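Local structure of diaminopimelate decarboxylase (7JPJ) at residues Val285-Lys298 with Ala381-Ala394. The protein probably catalyses the pyridoxal-phosphate-dependent decarboxylation of diaminopimelate in lysine biosynthesis, working as an obligate dimer. Numbering follows the deposited sequence.
Sequences VAMAGALVSKVQDK and AAVGDILVMDGSGA
V292 and I386 lie obliquely across one another on one face of an antiparallel strand pair, CG1 of V292 resting 3.6 Å from CG2 of I386. Both methyls stand anti to their own backbone N (chi1 of V292 -175°), which sets the two branches against each other. On the same face A290 CB meets V388 CG1 at 4.1 Å, while the opposite face carries L291 beside M389, their CB atoms 4.1 Å apart, and S293 beside L387. Reciprocal N-H···O bonds join each of these two last pairs; the one from S293 N to L387 O is nearly straight (173°). The strands belong to the mixed beta-sheet domain that accompanies the PLP-binding TIM barrel in this decarboxylase family, and strand 331-334 continues the sheet beyond 386-390, its I331 and I333 covering L387. Towards the bound D-lysine the pairing gives way to loops. Here A394 CB sits against V285 CG2 and A286, and G393 N reaches A286 O on a lone pair. At the far end V295 bonds through its backbone to D385 O and G384 N of the A382-D385 type II turn, and extended K298 sends NZ to a weak bond with A381 O and a salt bridge with E348.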
loop_
_atom_site.group_PDB
_atom_site.type_symbol
_atom_site.label_atom_id
_atom_site.label_comp_id
_atom_site.label_asym_id
_atom_site.label_seq_id
_atom_site.Cartn_x
_atom_site.Cartn_y
_atom_site.Cartn_z
ATOM N N VAL A 285 -13.110 8.812 -12.106
ATOM C CA VAL A 285 -11.959 8.169 -12.732
ATOM C C VAL A 285 -11.963 6.651 -12.567
ATOM O O VAL A 285 -11.179 5.954 -13.221
ATOM C CB VAL A 285 -10.644 8.757 -12.182
ATOM C CG1 VAL A 285 -10.499 10.219 -12.577
ATOM C CG2 VAL A 285 -10.574 8.596 -10.672
ATOM N N ALA A 286 -12.830 6.123 -11.698
ATOM C CA ALA A 286 -12.813 4.694 -11.388
ATOM C C ALA A 286 -12.958 3.823 -12.630
ATOM O O ALA A 286 -12.028 3.092 -12.988
ATOM C CB ALA A 286 -13.916 4.340 -10.389
ATOM N N MET A 287 -14.115 3.886 -13.290
ATOM C CA MET A 287 -14.355 3.079 -14.483
ATOM C C MET A 287 -13.568 3.555 -15.693
ATOM O O MET A 287 -13.626 2.900 -16.738
ATOM C CB MET A 287 -15.847 3.065 -14.826
ATOM C CG MET A 287 -16.744 2.561 -13.708
ATOM S SD MET A 287 -16.224 0.997 -12.971
ATOM C CE MET A 287 -16.096 -0.059 -14.412
ATOM N N ALA A 288 -12.847 4.667 -15.588
ATOM C CA ALA A 288 -12.081 5.189 -16.708
ATOM C C ALA A 288 -10.689 4.586 -16.810
ATOM O O ALA A 288 -9.991 4.845 -17.795
ATOM C CB ALA A 288 -11.969 6.714 -16.610
ATOM N N GLY A 289 -10.273 3.791 -15.833
ATOM C CA GLY A 289 -8.941 3.224 -15.831
ATOM C C GLY A 289 -8.982 1.718 -15.677
ATOM O O GLY A 289 -9.892 1.159 -15.068
ATOM N N ALA A 290 -7.967 1.066 -16.238
ATOM C CA ALA A 290 -7.905 -0.387 -16.226
ATOM C C ALA A 290 -6.457 -0.842 -16.178
ATOM O O ALA A 290 -5.604 -0.301 -16.888
ATOM C CB ALA A 290 -8.598 -0.988 -17.454
ATOM N N LEU A 291 -6.189 -1.840 -15.337
ATOM C CA LEU A 291 -4.880 -2.476 -15.298
ATOM C C LEU A 291 -4.799 -3.548 -16.378
ATOM O O LEU A 291 -5.677 -4.413 -16.476
ATOM C CB LEU A 291 -4.619 -3.087 -13.920
ATOM C CG LEU A 291 -3.360 -3.950 -13.791
ATOM C CD1 LEU A 291 -2.101 -3.096 -13.851
ATOM C CD2 LEU A 291 -3.392 -4.780 -12.519
ATOM N N VAL A 292 -3.748 -3.487 -17.190
ATOM C CA VAL A 292 -3.540 -4.413 -18.298
ATOM C C VAL A 292 -2.263 -5.189 -18.010
ATOM O O VAL A 292 -1.168 -4.612 -17.991
ATOM C CB VAL A 292 -3.455 -3.686 -19.645
ATOM C CG1 VAL A 292 -3.365 -4.684 -20.783
ATOM C CG2 VAL A 292 -4.651 -2.771 -19.827
ATOM N N SER A 293 -2.396 -6.494 -17.789
ATOM C CA SER A 293 -1.267 -7.358 -17.475
ATOM C C SER A 293 -1.337 -8.623 -18.319
ATOM O O SER A 293 -2.322 -8.883 -19.015
ATOM C CB SER A 293 -1.234 -7.721 -15.984
ATOM O OG SER A 293 -2.319 -8.569 -15.646
ATOM N N LYS A 294 -0.273 -9.418 -18.245
ATOM C CA LYS A 294 -0.188 -10.680 -18.960
ATOM C C LYS A 294 -0.120 -11.835 -17.972
ATOM O O LYS A 294 0.407 -11.699 -16.863
ATOM C CB LYS A 294 1.030 -10.715 -19.896
ATOM C CG LYS A 294 0.681 -10.433 -21.355
ATOM C CD LYS A 294 1.919 -10.328 -22.243
ATOM C CE LYS A 294 1.839 -9.117 -23.171
ATOM N NZ LYS A 294 1.341 -9.474 -24.534
ATOM N N VAL A 295 -0.673 -12.975 -18.384
ATOM C CA VAL A 295 -0.591 -14.212 -17.614
ATOM C C VAL A 295 0.780 -14.821 -17.894
ATOM O O VAL A 295 1.005 -15.413 -18.951
ATOM C CB VAL A 295 -1.726 -15.178 -17.961
ATOM C CG1 VAL A 295 -1.711 -16.372 -17.019
ATOM C CG2 VAL A 295 -3.066 -14.461 -17.903
ATOM N N GLN A 296 1.707 -14.670 -16.951
ATOM C CA GLN A 296 3.067 -15.159 -17.131
ATOM C C GLN A 296 3.269 -16.581 -16.625
ATOM O O GLN A 296 4.312 -17.177 -16.915
ATOM C CB GLN A 296 4.063 -14.223 -16.435
ATOM C CG GLN A 296 3.729 -13.920 -14.986
ATOM C CD GLN A 296 4.660 -14.613 -14.010
ATOM O OE1 GLN A 296 5.551 -15.365 -14.406
ATOM N NE2 GLN A 296 4.453 -14.368 -12.721
ATOM N N ASP A 297 2.309 -17.139 -15.890
ATOM C CA ASP A 297 2.428 -18.504 -15.396
ATOM C C ASP A 297 1.054 -19.011 -14.975
ATOM O O ASP A 297 0.168 -18.227 -14.630
ATOM C CB ASP A 297 3.409 -18.597 -14.222
ATOM C CG ASP A 297 3.989 -19.989 -14.054
ATOM O OD1 ASP A 297 3.543 -20.922 -14.754
ATOM O OD2 ASP A 297 4.897 -20.150 -13.216
ATOM N N LYS A 298 0.898 -20.334 -15.005
ATOM C CA LYS A 298 -0.352 -20.993 -14.644
ATOM C C LYS A 298 -0.022 -22.301 -13.938
ATOM O O LYS A 298 0.590 -23.190 -14.537
ATOM C CB LYS A 298 -1.214 -21.245 -15.886
ATOM C CG LYS A 298 -2.591 -21.815 -15.603
ATOM C CD LYS A 298 -3.351 -22.068 -16.897
ATOM C CE LYS A 298 -4.721 -22.674 -16.628
ATOM N NZ LYS A 298 -5.496 -22.899 -17.883
ATOM N N ALA A 381 -7.414 -19.289 -20.150
ATOM C CA ALA A 381 -6.238 -18.478 -20.419
ATOM C C ALA A 381 -5.022 -19.369 -20.616
ATOM O O ALA A 381 -4.735 -20.232 -19.779
ATOM C CB ALA A 381 -5.984 -17.484 -19.283
ATOM N N ALA A 382 -4.326 -19.168 -21.727
ATOM C CA ALA A 382 -2.995 -19.714 -21.912
ATOM C C ALA A 382 -1.959 -18.691 -21.459
ATOM O O ALA A 382 -2.252 -17.503 -21.299
ATOM C CB ALA A 382 -2.760 -20.095 -23.373
ATOM N N VAL A 383 -0.736 -19.170 -21.242
ATOM C CA VAL A 383 0.350 -18.273 -20.871
ATOM C C VAL A 383 0.627 -17.329 -22.032
ATOM O O VAL A 383 0.845 -17.765 -23.171
ATOM C CB VAL A 383 1.600 -19.070 -20.476
ATOM C CG1 VAL A 383 2.786 -18.137 -20.285
ATOM C CG2 VAL A 383 1.333 -19.871 -19.210
ATOM N N GLY A 384 0.607 -16.029 -21.751
ATOM C CA GLY A 384 0.716 -15.002 -22.766
ATOM C C GLY A 384 -0.565 -14.236 -23.009
ATOM O O GLY A 384 -0.531 -13.206 -23.697
ATOM N N ASP A 385 -1.692 -14.700 -22.478
ATOM C CA ASP A 385 -2.948 -13.990 -22.641
ATOM C C ASP A 385 -2.996 -12.775 -21.720
ATOM O O ASP A 385 -2.315 -12.707 -20.693
ATOM C CB ASP A 385 -4.133 -14.914 -22.357
ATOM C CG ASP A 385 -4.361 -15.927 -23.463
ATOM O OD1 ASP A 385 -3.932 -15.669 -24.607
ATOM O OD2 ASP A 385 -4.966 -16.984 -23.186
ATOM N N ILE A 386 -3.819 -11.808 -22.101
ATOM C CA ILE A 386 -3.923 -10.542 -21.387
ATOM C C ILE A 386 -5.046 -10.636 -20.365
ATOM O O ILE A 386 -6.154 -11.081 -20.686
ATOM C CB ILE A 386 -4.170 -9.383 -22.367
ATOM C CG1 ILE A 386 -3.042 -9.312 -23.396
ATOM C CG2 ILE A 386 -4.321 -8.070 -21.621
ATOM C CD1 ILE A 386 -3.386 -8.494 -24.618
ATOM N N LEU A 387 -4.762 -10.225 -19.132
ATOM C CA LEU A 387 -5.775 -10.068 -18.098
ATOM C C LEU A 387 -6.003 -8.581 -17.868
ATOM O O LEU A 387 -5.042 -7.818 -17.734
ATOM C CB LEU A 387 -5.356 -10.754 -16.795
ATOM C CG LEU A 387 -6.454 -10.892 -15.732
ATOM C CD1 LEU A 387 -6.370 -12.242 -15.039
ATOM C CD2 LEU A 387 -6.387 -9.763 -14.710
ATOM N N VAL A 388 -7.268 -8.171 -17.834
ATOM C CA VAL A 388 -7.633 -6.766 -17.703
ATOM C C VAL A 388 -8.483 -6.606 -16.452
ATOM O O VAL A 388 -9.575 -7.181 -16.358
ATOM C CB VAL A 388 -8.383 -6.251 -18.942
ATOM C CG1 VAL A 388 -8.914 -4.847 -18.694
ATOM C CG2 VAL A 388 -7.474 -6.273 -20.159
ATOM N N MET A 389 -7.987 -5.826 -15.495
ATOM C CA MET A 389 -8.726 -5.497 -14.282
ATOM C C MET A 389 -9.330 -4.111 -14.462
ATOM O O MET A 389 -8.609 -3.107 -14.453
ATOM C CB MET A 389 -7.821 -5.546 -13.053
ATOM C CG MET A 389 -7.932 -6.830 -12.247
ATOM S SD MET A 389 -6.870 -6.847 -10.783
ATOM C CE MET A 389 -8.088 -6.772 -9.472
ATOM N N ASP A 390 -10.647 -4.058 -14.632
ATOM C CA ASP A 390 -11.342 -2.802 -14.859
ATOM C C ASP A 390 -11.680 -2.127 -13.531
ATOM O O ASP A 390 -11.504 -2.693 -12.450
ATOM C CB ASP A 390 -12.606 -3.036 -15.685
ATOM C CG ASP A 390 -12.315 -3.171 -17.167
ATOM O OD1 ASP A 390 -11.534 -2.354 -17.697
ATOM O OD2 ASP A 390 -12.865 -4.095 -17.802
ATOM N N GLY A 391 -12.172 -0.892 -13.628
ATOM C CA GLY A 391 -12.454 -0.105 -12.439
ATOM C C GLY A 391 -11.225 0.225 -11.626
ATOM O O GLY A 391 -11.326 0.432 -10.411
ATOM N N SER A 392 -10.058 0.282 -12.267
ATOM C CA SER A 392 -8.788 0.478 -11.580
ATOM C C SER A 392 -8.203 1.863 -11.838
ATOM O O SER A 392 -6.985 2.045 -11.805
ATOM C CB SER A 392 -7.794 -0.606 -11.993
ATOM O OG SER A 392 -8.304 -1.895 -11.702
ATOM N N GLY A 393 -9.060 2.848 -12.101
ATOM C CA GLY A 393 -8.623 4.207 -12.324
ATOM C C GLY A 393 -8.656 5.102 -11.107
ATOM O O GLY A 393 -8.242 6.263 -11.184
ATOM N N ALA A 394 -9.139 4.592 -9.976
ATOM C CA ALA A 394 -9.242 5.358 -8.742
ATOM C C ALA A 394 -8.548 4.600 -7.623
ATOM O O ALA A 394 -8.846 3.424 -7.387
ATOM C CB ALA A 394 -10.705 5.623 -8.376
HETATM O O HOH W 1 -12.816 0.288 -16.042
#